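Local atomic coordinates of N5-carboxyaminoimidazole ribonucleotide synthetase (Bacillus anthracis, PDB entry 3QFF), a protein that catalyses the ATP-dependent carboxylation of 5-aminoimidazole ribonucleotide with bicarbonate, giving N5-carboxyaminoimidazole ribonucleotide in purine biosynthesis. Residues M28-Y38 against F295-L305. Residues are numbered along the deposited sequence; the frame is centred on the assembly and turned at random.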
ATOM      1  N   MET A  28      -1.485  -0.607  10.081  1.00 20.58           N
ATOM      2  CA  MET A  28      -1.680  -1.126   8.729  1.00 21.40           C
ATOM      3  C   MET A  28      -3.119  -0.988   8.203  1.00 21.25           C
ATOM      4  O   MET A  28      -3.313  -0.717   7.010  1.00 21.84           O
ATOM      5  CB  MET A  28      -1.153  -2.553   8.624  1.00 21.18           C
ATOM      6  CG  MET A  28       0.373  -2.572   8.590  1.00 23.81           C
ATOM      7  SD  MET A  28       1.088  -4.214   8.540  1.00 26.34           S
ATOM      8  CE  MET A  28       0.843  -4.829  10.211  1.00 25.52           C
ATOM      9  N   MET A  29      -4.111  -1.128   9.079  1.00 20.61           N
ATOM     10  CA  MET A  29      -5.515  -0.830   8.701  1.00 21.11           C
ATOM     11  C   MET A  29      -5.590   0.645   8.288  1.00 20.55           C
ATOM     12  O   MET A  29      -6.238   1.016   7.301  1.00 19.39           O
ATOM     13  CB  MET A  29      -6.461  -1.012   9.907  1.00 21.28           C
ATOM     14  CG  MET A  29      -6.874  -2.441  10.281  1.00 25.12           C
ATOM     15  SD  MET A  29      -7.967  -2.366  11.755  1.00 31.92           S
ATOM     16  CE  MET A  29      -8.129  -4.097  12.200  1.00 30.77           C
ATOM     17  N   ALA A  30      -4.949   1.485   9.089  1.00 20.56           N
ATOM     18  CA  ALA A  30      -5.042   2.932   8.922  1.00 20.47           C
ATOM     19  C   ALA A  30      -4.353   3.406   7.643  1.00 20.98           C
ATOM     20  O   ALA A  30      -4.844   4.320   6.973  1.00 20.92           O
ATOM     21  CB  ALA A  30      -4.477   3.643  10.150  1.00 19.74           C
ATOM     22  N   LEU A  31      -3.229   2.775   7.301  1.00 21.71           N
ATOM     23  CA  LEU A  31      -2.539   3.062   6.034  1.00 22.47           C
ATOM     24  C   LEU A  31      -3.388   2.694   4.818  1.00 22.60           C
ATOM     25  O   LEU A  31      -3.452   3.452   3.843  1.00 22.63           O
ATOM     26  CB  LEU A  31      -1.166   2.375   5.983  1.00 22.83           C
ATOM     27  CG  LEU A  31      -0.108   3.061   6.887  1.00 24.58           C
ATOM     28  CD1 LEU A  31       1.076   2.150   7.143  1.00 26.19           C
ATOM     29  CD2 LEU A  31       0.376   4.371   6.264  1.00 24.50           C
ATOM     30  N   ALA A  32      -4.064   1.550   4.904  1.00 22.40           N
ATOM     31  CA  ALA A  32      -4.976   1.084   3.853  1.00 22.68           C
ATOM     32  C   ALA A  32      -6.154   2.052   3.707  1.00 22.56           C
ATOM     33  O   ALA A  32      -6.589   2.376   2.592  1.00 22.39           O
ATOM     34  CB  ALA A  32      -5.494  -0.334   4.213  1.00 22.98           C
ATOM     35  N   ALA A  33      -6.684   2.502   4.845  1.00 22.12           N
ATOM     36  CA  ALA A  33      -7.868   3.370   4.841  1.00 22.94           C
ATOM     37  C   ALA A  33      -7.529   4.742   4.251  1.00 22.95           C
ATOM     38  O   ALA A  33      -8.345   5.354   3.568  1.00 22.74           O
ATOM     39  CB  ALA A  33      -8.411   3.520   6.258  1.00 22.54           C
ATOM     40  N   LYS A  34      -6.317   5.207   4.541  1.00 23.78           N
ATOM     41  CA  LYS A  34      -5.841   6.514   4.093  1.00 25.46           C
ATOM     42  C   LYS A  34      -5.718   6.562   2.560  1.00 25.85           C
ATOM     43  O   LYS A  34      -6.007   7.589   1.950  1.00 25.11           O
ATOM     44  CB  LYS A  34      -4.508   6.830   4.773  1.00 26.26           C
ATOM     45  CG  LYS A  34      -4.445   8.193   5.465  1.00 30.87           C
ATOM     46  CD  LYS A  34      -5.037   8.146   6.856  1.00 35.73           C
ATOM     47  CE  LYS A  34      -4.641   9.380   7.668  1.00 36.34           C
ATOM     48  NZ  LYS A  34      -5.455  10.581   7.322  1.00 37.78           N
ATOM     49  N   GLU A  35      -5.312   5.449   1.935  1.00 26.58           N
ATOM     50  CA  GLU A  35      -5.212   5.393   0.460  1.00 28.11           C
ATOM     51  C   GLU A  35      -6.562   5.670  -0.192  1.00 27.68           C
ATOM     52  O   GLU A  35      -6.629   6.279  -1.254  1.00 27.18           O
ATOM     53  CB  GLU A  35      -4.648   4.048  -0.021  1.00 28.84           C
ATOM     54  CG  GLU A  35      -3.144   3.927   0.246  1.00 33.18           C
ATOM     55  CD  GLU A  35      -2.627   2.503   0.291  1.00 41.05           C
ATOM     56  OE1 GLU A  35      -3.140   1.640  -0.469  1.00 43.21           O
ATOM     57  OE2 GLU A  35      -1.672   2.257   1.083  1.00 44.40           O
ATOM     58  N   MET A  36      -7.622   5.240   0.485  1.00 27.64           N
ATOM     59  CA  MET A  36      -8.989   5.383   0.016  1.00 28.10           C
ATOM     60  C   MET A  36      -9.644   6.662   0.525  1.00 27.42           C
ATOM     61  O   MET A  36     -10.833   6.866   0.324  1.00 28.34           O
ATOM     62  CB  MET A  36      -9.817   4.160   0.438  1.00 28.90           C
ATOM     63  CG  MET A  36      -9.773   3.007  -0.565  1.00 31.11           C
ATOM     64  SD  MET A  36     -10.794   1.583  -0.082  1.00 37.24           S
ATOM     65  CE  MET A  36      -9.911   1.049   1.369  1.00 33.05           C
ATOM     66  N   GLY A  37      -8.866   7.505   1.197  1.00 26.73           N
ATOM     67  CA  GLY A  37      -9.308   8.831   1.597  1.00 26.15           C
ATOM     68  C   GLY A  37     -10.134   8.880   2.868  1.00 25.58           C
ATOM     69  O   GLY A  37     -10.901   9.821   3.054  1.00 25.96           O
ATOM     70  N   TYR A  38      -9.999   7.864   3.725  1.00 24.23           N
ATOM     71  CA  TYR A  38     -10.607   7.895   5.057  1.00 23.76           C
ATOM     72  C   TYR A  38      -9.746   8.665   6.054  1.00 23.98           C
ATOM     73  O   TYR A  38      -8.518   8.727   5.928  1.00 23.47           O
ATOM     74  CB  TYR A  38     -10.877   6.476   5.586  1.00 23.24           C
ATOM     75  CG  TYR A  38     -11.982   5.790   4.848  1.00 21.64           C
ATOM     76  CD1 TYR A  38     -13.317   6.035   5.168  1.00 20.14           C
ATOM     77  CD2 TYR A  38     -11.699   4.918   3.791  1.00 22.47           C
ATOM     78  CE1 TYR A  38     -14.342   5.422   4.474  1.00 21.63           C
ATOM     79  CE2 TYR A  38     -12.728   4.294   3.082  1.00 22.18           C
ATOM     80  CZ  TYR A  38     -14.042   4.547   3.428  1.00 22.69           C
ATOM     81  OH  TYR A  38     -15.048   3.928   2.722  1.00 22.40           O
ATOM     82  N   PHE A 295      -5.720  -5.916   4.980  1.00 20.02           N
ATOM     83  CA  PHE A 295      -6.049  -4.604   5.536  1.00 20.12           C
ATOM     84  C   PHE A 295      -7.002  -3.792   4.664  1.00 20.41           C
ATOM     85  O   PHE A 295      -8.005  -3.243   5.170  1.00 20.35           O
ATOM     86  CB  PHE A 295      -4.761  -3.813   5.880  1.00 19.68           C
ATOM     87  CG  PHE A 295      -3.882  -4.534   6.867  1.00 18.36           C
ATOM     88  CD1 PHE A 295      -2.741  -5.223   6.454  1.00 18.16           C
ATOM     89  CD2 PHE A 295      -4.249  -4.573   8.208  1.00 18.58           C
ATOM     90  CE1 PHE A 295      -1.966  -5.921   7.388  1.00 19.02           C
ATOM     91  CE2 PHE A 295      -3.500  -5.267   9.147  1.00 19.34           C
ATOM     92  CZ  PHE A 295      -2.349  -5.944   8.738  1.00 20.24           C
ATOM     93  N   GLY A 296      -6.689  -3.696   3.371  1.00 20.71           N
ATOM     94  CA  GLY A 296      -7.626  -3.092   2.414  1.00 20.58           C
ATOM     95  C   GLY A 296      -8.968  -3.817   2.417  1.00 21.53           C
ATOM     96  O   GLY A 296     -10.026  -3.178   2.291  1.00 21.85           O
ATOM     97  N   GLN A 297      -8.931  -5.144   2.560  1.00 20.63           N
ATOM     98  CA  GLN A 297     -10.158  -5.953   2.635  1.00 21.21           C
ATOM     99  C   GLN A 297     -10.976  -5.649   3.880  1.00 20.69           C
ATOM    100  O   GLN A 297     -12.195  -5.505   3.805  1.00 21.18           O
ATOM    101  CB  GLN A 297      -9.862  -7.463   2.565  1.00 21.30           C
ATOM    102  CG  GLN A 297      -9.397  -7.948   1.206  1.00 22.33           C
ATOM    103  CD  GLN A 297     -10.504  -7.920   0.138  1.00 25.24           C
ATOM    104  OE1 GLN A 297     -11.135  -6.885  -0.103  1.00 27.27           O
ATOM    105  NE2 GLN A 297     -10.720  -9.055  -0.513  1.00 23.23           N
ATOM    106  N   HIS A 298     -10.305  -5.550   5.021  1.00 20.33           N
ATOM    107  CA  HIS A 298     -10.982  -5.300   6.294  1.00 20.56           C
ATOM    108  C   HIS A 298     -11.713  -3.953   6.267  1.00 20.38           C
ATOM    109  O   HIS A 298     -12.875  -3.854   6.708  1.00 20.05           O
ATOM    110  CB  HIS A 298      -9.989  -5.352   7.466  1.00 20.64           C
ATOM    111  CG  HIS A 298     -10.635  -5.158   8.805  1.00 21.87           C
ATOM    112  ND1 HIS A 298     -11.266  -6.177   9.485  1.00 22.45           N
ATOM    113  CD2 HIS A 298     -10.747  -4.059   9.587  1.00 23.60           C
ATOM    114  CE1 HIS A 298     -11.741  -5.715  10.629  1.00 25.01           C
ATOM    115  NE2 HIS A 298     -11.453  -4.426  10.707  1.00 25.96           N
ATOM    116  N   ILE A 299     -11.036  -2.925   5.751  1.00 20.08           N
ATOM    117  CA  ILE A 299     -11.660  -1.602   5.614  1.00 20.54           C
ATOM    118  C   ILE A 299     -12.915  -1.659   4.719  1.00 20.51           C
ATOM    119  O   ILE A 299     -13.985  -1.163   5.105  1.00 20.87           O
ATOM    120  CB  ILE A 299     -10.659  -0.522   5.106  1.00 20.65           C
ATOM    121  CG1 ILE A 299      -9.528  -0.286   6.127  1.00 20.49           C
ATOM    122  CG2 ILE A 299     -11.389   0.799   4.816  1.00 21.01           C
ATOM    123  CD1 ILE A 299      -9.998  -0.001   7.577  1.00 23.05           C
ATOM    124  N   ARG A 300     -12.787  -2.278   3.542  1.00 20.38           N
ATOM    125  CA  ARG A 300     -13.922  -2.429   2.613  1.00 20.31           C
ATOM    126  C   ARG A 300     -15.071  -3.183   3.257  1.00 19.88           C
ATOM    127  O   ARG A 300     -16.216  -2.810   3.066  1.00 19.73           O
ATOM    128  CB  ARG A 300     -13.515  -3.153   1.328  1.00 20.95           C
ATOM    129  CG  ARG A 300     -12.551  -2.378   0.457  1.00 22.95           C
ATOM    130  CD  ARG A 300     -11.875  -3.297  -0.588  1.00 24.52           C
ATOM    131  NE  ARG A 300     -11.217  -2.518  -1.636  1.00 27.77           N
ATOM    132  CZ  ARG A 300     -10.010  -1.951  -1.539  1.00 31.91           C
ATOM    133  NH1 ARG A 300      -9.290  -2.063  -0.432  1.00 32.62           N
ATOM    134  NH2 ARG A 300      -9.514  -1.250  -2.564  1.00 32.56           N
ATOM    135  N   ALA A 301     -14.756  -4.244   4.002  1.00 18.95           N
ATOM    136  CA  ALA A 301     -15.759  -5.083   4.651  1.00 18.84           C
ATOM    137  C   ALA A 301     -16.611  -4.319   5.672  1.00 19.46           C
ATOM    138  O   ALA A 301     -17.846  -4.436   5.672  1.00 18.42           O
ATOM    139  CB  ALA A 301     -15.102  -6.317   5.330  1.00 18.63           C
ATOM    140  N   ILE A 302     -15.959  -3.556   6.544  1.00 19.28           N
ATOM    141  CA  ILE A 302     -16.690  -2.841   7.588  1.00 20.58           C
ATOM    142  C   ILE A 302     -17.422  -1.603   7.043  1.00 20.63           C
ATOM    143  O   ILE A 302     -18.445  -1.194   7.595  1.00 20.69           O
ATOM    144  CB  ILE A 302     -15.802  -2.475   8.802  1.00 20.21           C
ATOM    145  CG1 ILE A 302     -14.736  -1.451   8.408  1.00 20.58           C
ATOM    146  CG2 ILE A 302     -15.206  -3.763   9.446  1.00 21.58           C
ATOM    147  CD1 ILE A 302     -13.994  -0.831   9.589  1.00 22.10           C
ATOM    148  N   CYS A 303     -16.881  -1.008   5.982  1.00 20.88           N
ATOM    149  CA  CYS A 303     -17.493   0.159   5.357  1.00 21.89           C
ATOM    150  C   CYS A 303     -18.544  -0.249   4.325  1.00 22.79           C
ATOM    151  O   CYS A 303     -19.244   0.609   3.778  1.00 22.60           O
ATOM    152  CB  CYS A 303     -16.436   1.053   4.688  1.00 21.88           C
ATOM    153  SG  CYS A 303     -15.290   1.870   5.826  1.00 22.99           S
ATOM    154  N   ASN A 304     -18.648  -1.558   4.068  1.00 23.14           N
ATOM    155  CA  ASN A 304     -19.589  -2.120   3.093  1.00 24.12           C
ATOM    156  C   ASN A 304     -19.326  -1.625   1.665  1.00 24.12           C
ATOM    157  O   ASN A 304     -20.242  -1.276   0.923  1.00 24.62           O
ATOM    158  CB  ASN A 304     -21.048  -1.884   3.535  1.00 23.72           C
ATOM    159  CG  ASN A 304     -22.034  -2.843   2.874  1.00 25.65           C
ATOM    160  OD1 ASN A 304     -21.662  -3.933   2.428  1.00 26.38           O
ATOM    161  ND2 ASN A 304     -23.310  -2.439   2.814  1.00 25.71           N
ATOM    162  N   LEU A 305     -18.054  -1.571   1.291  1.00 24.43           N
ATOM    163  CA  LEU A 305     -17.676  -1.358  -0.105  1.00 24.37           C
ATOM    164  C   LEU A 305     -17.527  -2.721  -0.776  1.00 24.26           C
ATOM    165  O   LEU A 305     -17.403  -3.748  -0.089  1.00 24.13           O
ATOM    166  CB  LEU A 305     -16.358  -0.585  -0.188  1.00 24.84           C
ATOM    167  CG  LEU A 305     -16.228   0.672   0.679  1.00 25.43           C
ATOM    168  CD1 LEU A 305     -14.820   1.211   0.569  1.00 25.52           C
ATOM    169  CD2 LEU A 305     -17.263   1.746   0.273  1.00 24.92           C
TER
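Helix 24-35, which follows the first strand of the Rossmann-like preATP-grasp domain, packs on helix 294-303; the axes of 28-35 and 295-303 cross at -69° and approach to 8.3 Å. M28, M29 and A32 all meet F295. CB of M28 sits 3.4 Å from the centroid of the F295 ring, almost on its normal; SD makes an oblique Met-aromatic contact, and a bend at chi3 (-74°) swings CE back to 3.7 Å from F295 CZ. M29 runs out extended past the ring edge, and its CE lies over one face of the H298 imidazole, whose ND1 and NE2 hydrogen-bond to T257 OG1 and T80 OG1 respectively. The small A32 lets the backbones close in, its CB 3.7 Å from G296 N. I299 reaches A33 CB with CG1 and meets M36 CE and the Y38 ring with CG2. M36 lays SD and CE over one face of the R300 guanidinium, SD toward its rim; NH1 fixes that group by a 3.0 Å bond to G296 O. Beyond the Schellman turn at G37, the Y38 ring takes C303 SG obliquely and L305 CD1 at its edge, while its OH hydrogen-bonds to I11 O. This is largely apolar helix-helix packing, joining the N-terminal Rossmann-like domain of an ATP-grasp enzyme to helix 294-303.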